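Local structure of cell division control protein 45 cdc45 putative (Entamoeba histolytica, 6CC2) at residues L187-A190 against K191-K195; E9-Y12 against N13-N17; Q245-T249 against P250-K254. The protein probably serves in DNA replication as Cdc45, the partner of the MCM ring and GINS in the helicase that unwinds DNA at the replication fork. All coordinates share one frame; numbering follows the deposited sequence.

Interaction 1. Residues L187-A190 against K191-K195; sequences LAIA and KKLNK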
loop_
_atom_site.group_PDB
_atom_site.type_symbol
_atom_site.label_atom_id
_atom_site.label_comp_id
_atom_site.label_asym_id
_atom_site.label_seq_id
_atom_site.Cartn_x
_atom_site.Cartn_y
_atom_site.Cartn_z
ATOM N N LEU A 187 2.689 -17.725 -3.594
ATOM C CA LEU A 187 1.682 -18.784 -3.532
ATOM C C LEU A 187 1.790 -19.711 -4.731
ATOM O O LEU A 187 1.662 -20.939 -4.596
ATOM C CB LEU A 187 0.277 -18.182 -3.465
ATOM C CG LEU A 187 -0.882 -19.177 -3.516
ATOM C CD1 LEU A 187 -0.914 -20.092 -2.279
ATOM C CD2 LEU A 187 -2.208 -18.395 -3.650
ATOM N N ALA A 188 2.073 -19.147 -5.912
ATOM C CA ALA A 188 2.219 -19.978 -7.108
ATOM C C ALA A 188 3.422 -20.910 -7.005
ATOM O O ALA A 188 3.359 -22.048 -7.468
ATOM C CB ALA A 188 2.335 -19.095 -8.351
ATOM N N ILE A 189 4.529 -20.441 -6.422
ATOM C CA ILE A 189 5.683 -21.310 -6.191
ATOM C C ILE A 189 5.293 -22.461 -5.279
ATOM O O ILE A 189 5.608 -23.619 -5.547
ATOM C CB ILE A 189 6.861 -20.506 -5.602
ATOM C CG1 ILE A 189 7.348 -19.460 -6.619
ATOM C CG2 ILE A 189 7.975 -21.445 -5.180
ATOM C CD1 ILE A 189 8.325 -18.451 -6.034
ATOM N N ALA A 190 4.613 -22.151 -4.176
ATOM C CA ALA A 190 4.252 -23.193 -3.217
ATOM C C ALA A 190 3.336 -24.241 -3.852
ATOM O O ALA A 190 3.490 -25.434 -3.604
ATOM C CB ALA A 190 3.585 -22.565 -1.998
ATOM N N LYS A 191 2.395 -23.803 -4.694
ATOM C CA LYS A 191 1.474 -24.730 -5.334
ATOM C C LYS A 191 2.210 -25.638 -6.302
ATOM O O LYS A 191 1.988 -26.852 -6.319
ATOM C CB LYS A 191 0.379 -23.956 -6.066
ATOM C CG LYS A 191 -0.620 -23.265 -5.145
ATOM C CD LYS A 191 -1.713 -22.526 -5.922
ATOM C CE LYS A 191 -2.448 -23.429 -6.907
ATOM N NZ LYS A 191 -2.952 -24.686 -6.283
ATOM N N LYS A 192 3.094 -25.057 -7.122
ATOM C CA LYS A 192 3.830 -25.855 -8.103
ATOM C C LYS A 192 4.702 -26.898 -7.423
ATOM O O LYS A 192 4.885 -28.019 -7.940
ATOM C CB LYS A 192 4.673 -24.933 -8.981
ATOM C CG LYS A 192 5.519 -25.656 -10.035
ATOM C CD LYS A 192 4.651 -26.414 -11.042
ATOM C CE LYS A 192 5.486 -26.936 -12.196
ATOM N NZ LYS A 192 4.641 -27.552 -13.255
ATOM N N LEU A 193 5.262 -26.549 -6.267
ATOM C CA LEU A 193 6.191 -27.444 -5.570
ATOM C C LEU A 193 5.504 -28.348 -4.548
ATOM O O LEU A 193 6.199 -29.048 -3.792
ATOM C CB LEU A 193 7.271 -26.617 -4.872
ATOM C CG LEU A 193 8.126 -25.742 -5.793
ATOM C CD1 LEU A 193 9.094 -24.890 -4.974
ATOM C CD2 LEU A 193 8.896 -26.611 -6.783
ATOM N N ASN A 194 4.179 -28.357 -4.517
ATOM C CA ASN A 194 3.390 -29.149 -3.563
ATOM C C ASN A 194 3.746 -28.792 -2.120
ATOM O O ASN A 194 3.855 -29.652 -1.249
ATOM C CB ASN A 194 3.554 -30.640 -3.822
ATOM C CG ASN A 194 2.661 -31.133 -4.936
ATOM O OD1 ASN A 194 1.604 -30.555 -5.194
ATOM N ND2 ASN A 194 3.066 -32.206 -5.590
ATOM N N LYS A 195 3.929 -27.504 -1.866
ATOM C CA LYS A 195 4.267 -27.015 -0.532
ATOM C C LYS A 195 3.205 -26.074 0.007
ATOM O O LYS A 195 3.457 -25.341 0.974
ATOM C CB LYS A 195 5.632 -26.305 -0.556
ATOM C CG LYS A 195 6.757 -27.165 -1.144
ATOM C CD LYS A 195 8.049 -26.356 -1.276
ATOM C CE LYS A 195 8.927 -26.490 -0.054
ATOM N NZ LYS A 195 9.530 -27.854 0.040
#
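Lys191 runs back along the helix against Leu187. Its CB is 3.6 Å from Leu187 O. CG comes nearer, 3.3 Å from Leu187 O, because it stands beside its own backbone N and opposite the carbonyl carbon (chi1 -71°). CD then passes Leu187 CG at 4.2 Å. Beyond CD the chain bends at chi3 and again at chi4, which carries the tip away from Leu187. NZ ends in a hydrogen bond to Asn232 OD1. The backbone of the same pair holds the turn, with Lys191 N bonded to Leu187 O.

On another side of the helix, Ile189 and Leu193 lie side by side and point the same way. Ile189 CG2 touches Leu193 CD1 at 3.6 Å. This apolar pair faces helix 8-20, where Phe8 meets Ile189 and Tyr12 meets Leu193. Ala190 is buried and touches Met200 of helix 199-213 and Met45 of helix 33-48.

The helix stops just after Lys192. Leu193 N still reaches Ile189 O at 3.0 Å, but Leu193 has already left helical angles. Asn194 takes a positive phi of 58° and turns the chain back. Lys195 N then bonds Ala190 O at 2.7 Å, and Asn194 N bonds Lys191 O at 3.2 Å. This pair of bonds, with Asn194 as the C-prime residue, is the Schellman motif that closes helix 182-192.

Interaction 2. Residues E9-Y12 against N13-N17; sequences EELY and NGLRN
Tyr12 turns an edge of its ring onto the guanidinium of Arg16. The two planes are 66° apart, a tilted edge-to-face meeting. Tyr12 CD1 lies over the centre of one guanidinium face, 3.4 Å from Arg16 CZ. Seen from the ring, Arg16 NE sits at the edge and in its plane, so the Arg16 charge meets the ring at its edge and not over its face. The in-plane edge of the guanidinium belongs to Asn13. There Arg16 NH2 gives a hydrogen bond to Asn13 OD1 at 2.8 Å, which helps fix the rotation of the flat group.

These are i to i+4 and i to i+3 contacts along one alpha helix, 8-20, which packs near helix 33-48 of the N-terminal alpha/beta region. Successive backbone bonds join the two halves: Asn13 N to Glu9 O, Gly14 N to Glu10 O, Leu15 N to Leu11 O and Arg16 N to Tyr12 O.

The ring can reach Arg16 because Tyr12 CG is opposite the backbone N (chi1 -153°). Arg16 bends at chi3 to bring its end back over the preceding turn. Leu15 comes obliquely to the ring, with Leu15 CD1 3.9 Å from Tyr12 CD2. The same methyl also meets Leu11, so it bridges two side chains. Phe46 and Leu51 lie against both Tyr12 and Leu15. The phenol of Tyr12 reaches beyond the helix, where its OH is hydrogen-bonded to Asp49. On the exposed side, Glu9 CG runs beside the Asn13 amide, 4.0 Å from Asn13 ND2.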
loop_
_atom_site.group_PDB
_atom_site.type_symbol
_atom_site.label_atom_id
_atom_site.label_comp_id
_atom_site.label_asym_id
_atom_site.label_seq_id
_atom_site.Cartn_x
_atom_site.Cartn_y
_atom_site.Cartn_z
ATOM N N GLU A 9 11.039 -25.881 -9.674
ATOM C CA GLU A 9 11.674 -27.041 -9.053
ATOM C C GLU A 9 13.192 -26.897 -9.059
ATOM O O GLU A 9 13.853 -27.081 -8.028
ATOM C CB GLU A 9 11.243 -28.321 -9.766
ATOM C CG GLU A 9 11.686 -29.589 -9.050
ATOM C CD GLU A 9 11.269 -30.853 -9.783
ATOM O OE1 GLU A 9 10.545 -30.748 -10.796
ATOM O OE2 GLU A 9 11.673 -31.948 -9.345
ATOM N N GLU A 10 13.765 -26.555 -10.215
ATOM C CA GLU A 10 15.207 -26.350 -10.293
ATOM C C GLU A 10 15.649 -25.211 -9.380
ATOM O O GLU A 10 16.706 -25.284 -8.740
ATOM C CB GLU A 10 15.605 -26.075 -11.742
ATOM C CG GLU A 10 17.096 -25.853 -11.951
ATOM C CD GLU A 10 17.445 -25.552 -13.396
ATOM O OE1 GLU A 10 16.578 -25.748 -14.275
ATOM O OE2 GLU A 10 18.586 -25.113 -13.653
ATOM N N LEU A 11 14.851 -24.141 -9.299
ATOM C CA LEU A 11 15.200 -23.013 -8.450
ATOM C C LEU A 11 15.291 -23.435 -6.993
ATOM O O LEU A 11 16.282 -23.148 -6.309
ATOM C CB LEU A 11 14.170 -21.897 -8.635
ATOM C CG LEU A 11 14.500 -20.527 -8.036
ATOM C CD1 LEU A 11 13.683 -19.423 -8.712
ATOM C CD2 LEU A 11 14.273 -20.507 -6.533
ATOM N N TYR A 12 14.260 -24.122 -6.497
ATOM C CA TYR A 12 14.212 -24.476 -5.083
ATOM C C TYR A 12 15.232 -25.555 -4.727
ATOM O O TYR A 12 15.770 -25.538 -3.615
ATOM C CB TYR A 12 12.788 -24.932 -4.715
ATOM C CG TYR A 12 12.457 -24.713 -3.261
ATOM C CD1 TYR A 12 12.758 -25.681 -2.306
ATOM C CD2 TYR A 12 11.855 -23.549 -2.841
ATOM C CE1 TYR A 12 12.470 -25.469 -0.970
ATOM C CE2 TYR A 12 11.560 -23.332 -1.514
ATOM C CZ TYR A 12 11.869 -24.294 -0.586
ATOM O OH TYR A 12 11.567 -24.076 0.742
ATOM N N ASN A 13 15.487 -26.498 -5.631
ATOM C CA ASN A 13 16.567 -27.453 -5.409
ATOM C C ASN A 13 17.891 -26.727 -5.200
ATOM O O ASN A 13 18.725 -27.154 -4.390
ATOM C CB ASN A 13 16.672 -28.421 -6.584
ATOM C CG ASN A 13 15.614 -29.502 -6.547
ATOM O OD1 ASN A 13 15.010 -29.761 -5.505
ATOM N ND2 ASN A 13 15.400 -30.158 -7.679
ATOM N N GLY A 14 18.104 -25.631 -5.933
ATOM C CA GLY A 14 19.312 -24.846 -5.739
ATOM C C GLY A 14 19.375 -24.230 -4.357
ATOM O O GLY A 14 20.420 -24.251 -3.702
ATOM N N LEU A 15 18.246 -23.694 -3.885
ATOM C CA LEU A 15 18.193 -23.166 -2.528
ATOM C C LEU A 15 18.533 -24.245 -1.518
ATOM O O LEU A 15 19.363 -24.045 -0.618
ATOM C CB LEU A 15 16.800 -22.598 -2.248
ATOM C CG LEU A 15 16.284 -21.480 -3.129
ATOM C CD1 LEU A 15 14.863 -21.144 -2.687
ATOM C CD2 LEU A 15 17.155 -20.228 -3.045
ATOM N N ARG A 16 17.910 -25.419 -1.655
ATOM C CA ARG A 16 18.184 -26.519 -0.737
ATOM C C ARG A 16 19.651 -26.937 -0.775
ATOM O O ARG A 16 20.278 -27.122 0.272
ATOM C CB ARG A 16 17.285 -27.710 -1.064
ATOM C CG ARG A 16 15.862 -27.595 -0.549
ATOM C CD ARG A 16 15.080 -28.895 -0.786
ATOM N NE ARG A 16 14.578 -28.991 -2.155
ATOM C CZ ARG A 16 13.286 -29.005 -2.495
ATOM N NH1 ARG A 16 12.336 -28.947 -1.568
ATOM N NH2 ARG A 16 12.943 -29.087 -3.774
ATOM N N ASN A 17 20.210 -27.112 -1.975
ATOM C CA ASN A 17 21.597 -27.551 -2.085
ATOM C C ASN A 17 22.553 -26.533 -1.481
ATOM O O ASN A 17 23.508 -26.903 -0.782
ATOM C CB ASN A 17 21.952 -27.812 -3.544
ATOM C CG ASN A 17 21.351 -29.098 -4.056
ATOM O OD1 ASN A 17 20.897 -29.929 -3.273
ATOM N ND2 ASN A 17 21.347 -29.272 -5.372
#

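Interaction 3. Residues Q245-T249 against P250-K254; sequences QTVKT and PMCVK
Val247 meets Cys252 through one methyl and is the first residue of the loop to touch the strand that follows. Val247 CG2 is 4.5 Å from Cys252 SG, a loose apolar contact. Tyr350 touches both side chains, and Leu238 also packs on Val247. The arrangement is the entry of a loop into a beta strand: residues 245-249 lead into strand 251-257, the middle strand of a small mixed sheet between strands 237-238 and 338-344.

Lys248 comes next; its CB points away from the strand and the residue is exposed. Thr249 carries the main polar contact. Its OG1 gives a short hydrogen bond to Met251 O, at 2.6 Å. The hydroxyl stands between its own backbone N and carbonyl carbon (chi1 56°), and this brings it round to the residue two places on. The approach is not quite flat, since OG1 is tilted 28° from the plane of the accepting carbonyl. Thr249 CB also lies close, 3.3 Å from Met251 O. The carbonyl of Thr249 is taken by the hydroxyl of Tyr350.

Pro250 makes the step into the sheet. Its backbone carbonyl, the one bonding group a proline has, is already hydrogen-bonded to the backbone of Lys345, and Cys252 and Lys254 continue this pairing with Phe343 and Ser341. Side chains then alternate. Met251, present as selenomethionine, and Val253 go to helix 219-233. Cys252 and Lys254 go to the other side, against Leu244. Cys252 CB lies 4.1 Å from Thr249 OG1.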
loop_
_atom_site.group_PDB
_atom_site.type_symbol
_atom_site.label_atom_id
_atom_site.label_comp_id
_atom_site.label_asym_id
_atom_site.label_seq_id
_atom_site.Cartn_x
_atom_site.Cartn_y
_atom_site.Cartn_z
ATOM N N GLN A 245 -21.790 -17.328 10.953
ATOM C CA GLN A 245 -21.710 -18.083 12.200
ATOM C C GLN A 245 -21.870 -19.584 11.985
ATOM O O GLN A 245 -21.517 -20.364 12.875
ATOM C CB GLN A 245 -22.769 -17.580 13.183
ATOM C CG GLN A 245 -22.695 -16.085 13.459
ATOM C CD GLN A 245 -21.339 -15.656 13.997
ATOM O OE1 GLN A 245 -20.615 -14.886 13.357
ATOM N NE2 GLN A 245 -20.989 -16.150 15.179
ATOM N N THR A 246 -22.386 -20.003 10.830
ATOM C CA THR A 246 -22.601 -21.412 10.541
ATOM C C THR A 246 -21.629 -21.980 9.515
ATOM O O THR A 246 -21.686 -23.177 9.228
ATOM C CB THR A 246 -24.045 -21.632 10.063
ATOM O OG1 THR A 246 -24.377 -23.021 10.161
ATOM C CG2 THR A 246 -24.226 -21.182 8.618
ATOM N N VAL A 247 -20.716 -21.174 8.967
ATOM C CA VAL A 247 -19.824 -21.702 7.941
ATOM C C VAL A 247 -18.833 -22.658 8.587
ATOM O O VAL A 247 -18.282 -22.382 9.662
ATOM C CB VAL A 247 -19.102 -20.569 7.190
ATOM C CG1 VAL A 247 -20.061 -19.429 6.876
ATOM C CG2 VAL A 247 -17.926 -20.088 7.969
ATOM N N LYS A 248 -18.588 -23.784 7.923
ATOM C CA LYS A 248 -17.766 -24.857 8.464
ATOM C C LYS A 248 -16.305 -24.792 8.026
ATOM O O LYS A 248 -15.503 -25.609 8.487
ATOM C CB LYS A 248 -18.346 -26.209 8.055
ATOM C CG LYS A 248 -19.657 -26.567 8.728
ATOM C CD LYS A 248 -19.421 -27.333 10.023
ATOM C CE LYS A 248 -20.728 -27.825 10.620
ATOM N NZ LYS A 248 -20.495 -28.798 11.727
ATOM N N THR A 249 -15.949 -23.863 7.145
ATOM C CA THR A 249 -14.581 -23.737 6.664
ATOM C C THR A 249 -13.839 -22.668 7.458
ATOM O O THR A 249 -14.461 -21.728 7.972
ATOM C CB THR A 249 -14.592 -23.384 5.174
ATOM O OG1 THR A 249 -15.360 -22.193 4.974
ATOM C CG2 THR A 249 -15.200 -24.539 4.343
ATOM N N PRO A 250 -12.518 -22.803 7.624
ATOM C CA PRO A 250 -11.765 -21.792 8.382
ATOM C C PRO A 250 -11.598 -20.476 7.670
ATOM O O PRO A 250 -11.160 -19.509 8.315
ATOM C CB PRO A 250 -10.390 -22.449 8.591
ATOM C CG PRO A 250 -10.316 -23.493 7.532
ATOM C CD PRO A 250 -11.718 -24.023 7.421
HETATM N N MSE A 251 -11.861 -20.426 6.365
HETATM C CA MSE A 251 -11.861 -19.194 5.588
HETATM C C MSE A 251 -13.111 -19.246 4.718
HETATM O O MSE A 251 -13.642 -20.336 4.470
HETATM C CB MSE A 251 -10.599 -19.060 4.733
HETATM C CG MSE A 251 -9.300 -18.948 5.546
HETATM SE SE MSE A 251 -7.661 -19.206 4.487
HETATM C CE MSE A 251 -7.766 -21.118 4.221
ATOM N N CYS A 252 -13.574 -18.088 4.242
ATOM C CA CYS A 252 -14.736 -18.054 3.365
ATOM C C CYS A 252 -14.759 -16.727 2.622
ATOM O O CYS A 252 -13.956 -15.835 2.882
ATOM C CB CYS A 252 -16.025 -18.266 4.157
ATOM S SG CYS A 252 -16.435 -16.873 5.222
ATOM N N VAL A 253 -15.713 -16.612 1.695
ATOM C CA VAL A 253 -15.909 -15.413 0.888
ATOM C C VAL A 253 -17.380 -15.050 0.928
ATOM O O VAL A 253 -18.245 -15.919 0.760
ATOM C CB VAL A 253 -15.466 -15.642 -0.572
ATOM C CG1 VAL A 253 -15.852 -14.459 -1.441
ATOM C CG2 VAL A 253 -13.980 -15.883 -0.635
ATOM N N LYS A 254 -17.672 -13.764 1.111
ATOM C CA LYS A 254 -19.045 -13.292 1.002
ATOM C C LYS A 254 -19.052 -11.933 0.320
ATOM O O LYS A 254 -18.083 -11.175 0.417
ATOM C CB LYS A 254 -19.757 -13.193 2.356
ATOM C CG LYS A 254 -19.153 -12.233 3.322
ATOM C CD LYS A 254 -20.108 -11.945 4.484
ATOM C CE LYS A 254 -21.033 -10.792 4.167
ATOM N NZ LYS A 254 -21.805 -10.345 5.359
#

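In the fold
Interactions 1 and 2 belong together, and interaction 3 stands apart. The first two have centres 13 Å apart and touch directly: Leu193 CD1 packs on Tyr12 CB at 3.7 Å. They also share a polar site. Lys195 NZ and Arg16 NH1 come close as like charges. Asp49, the partner of the Tyr12 hydroxyl, also takes a salt bridge from Lys195, which probably eases this closeness. Both are partly buried helix contacts, one at a helix end and one inside a helix. Interaction 3 lies about 24 Å from interaction 1 between centres. Between its segments a single threonine hydroxyl bond takes the part of the helical backbone bonds; the strand's own backbone bonds go to its sheet neighbours.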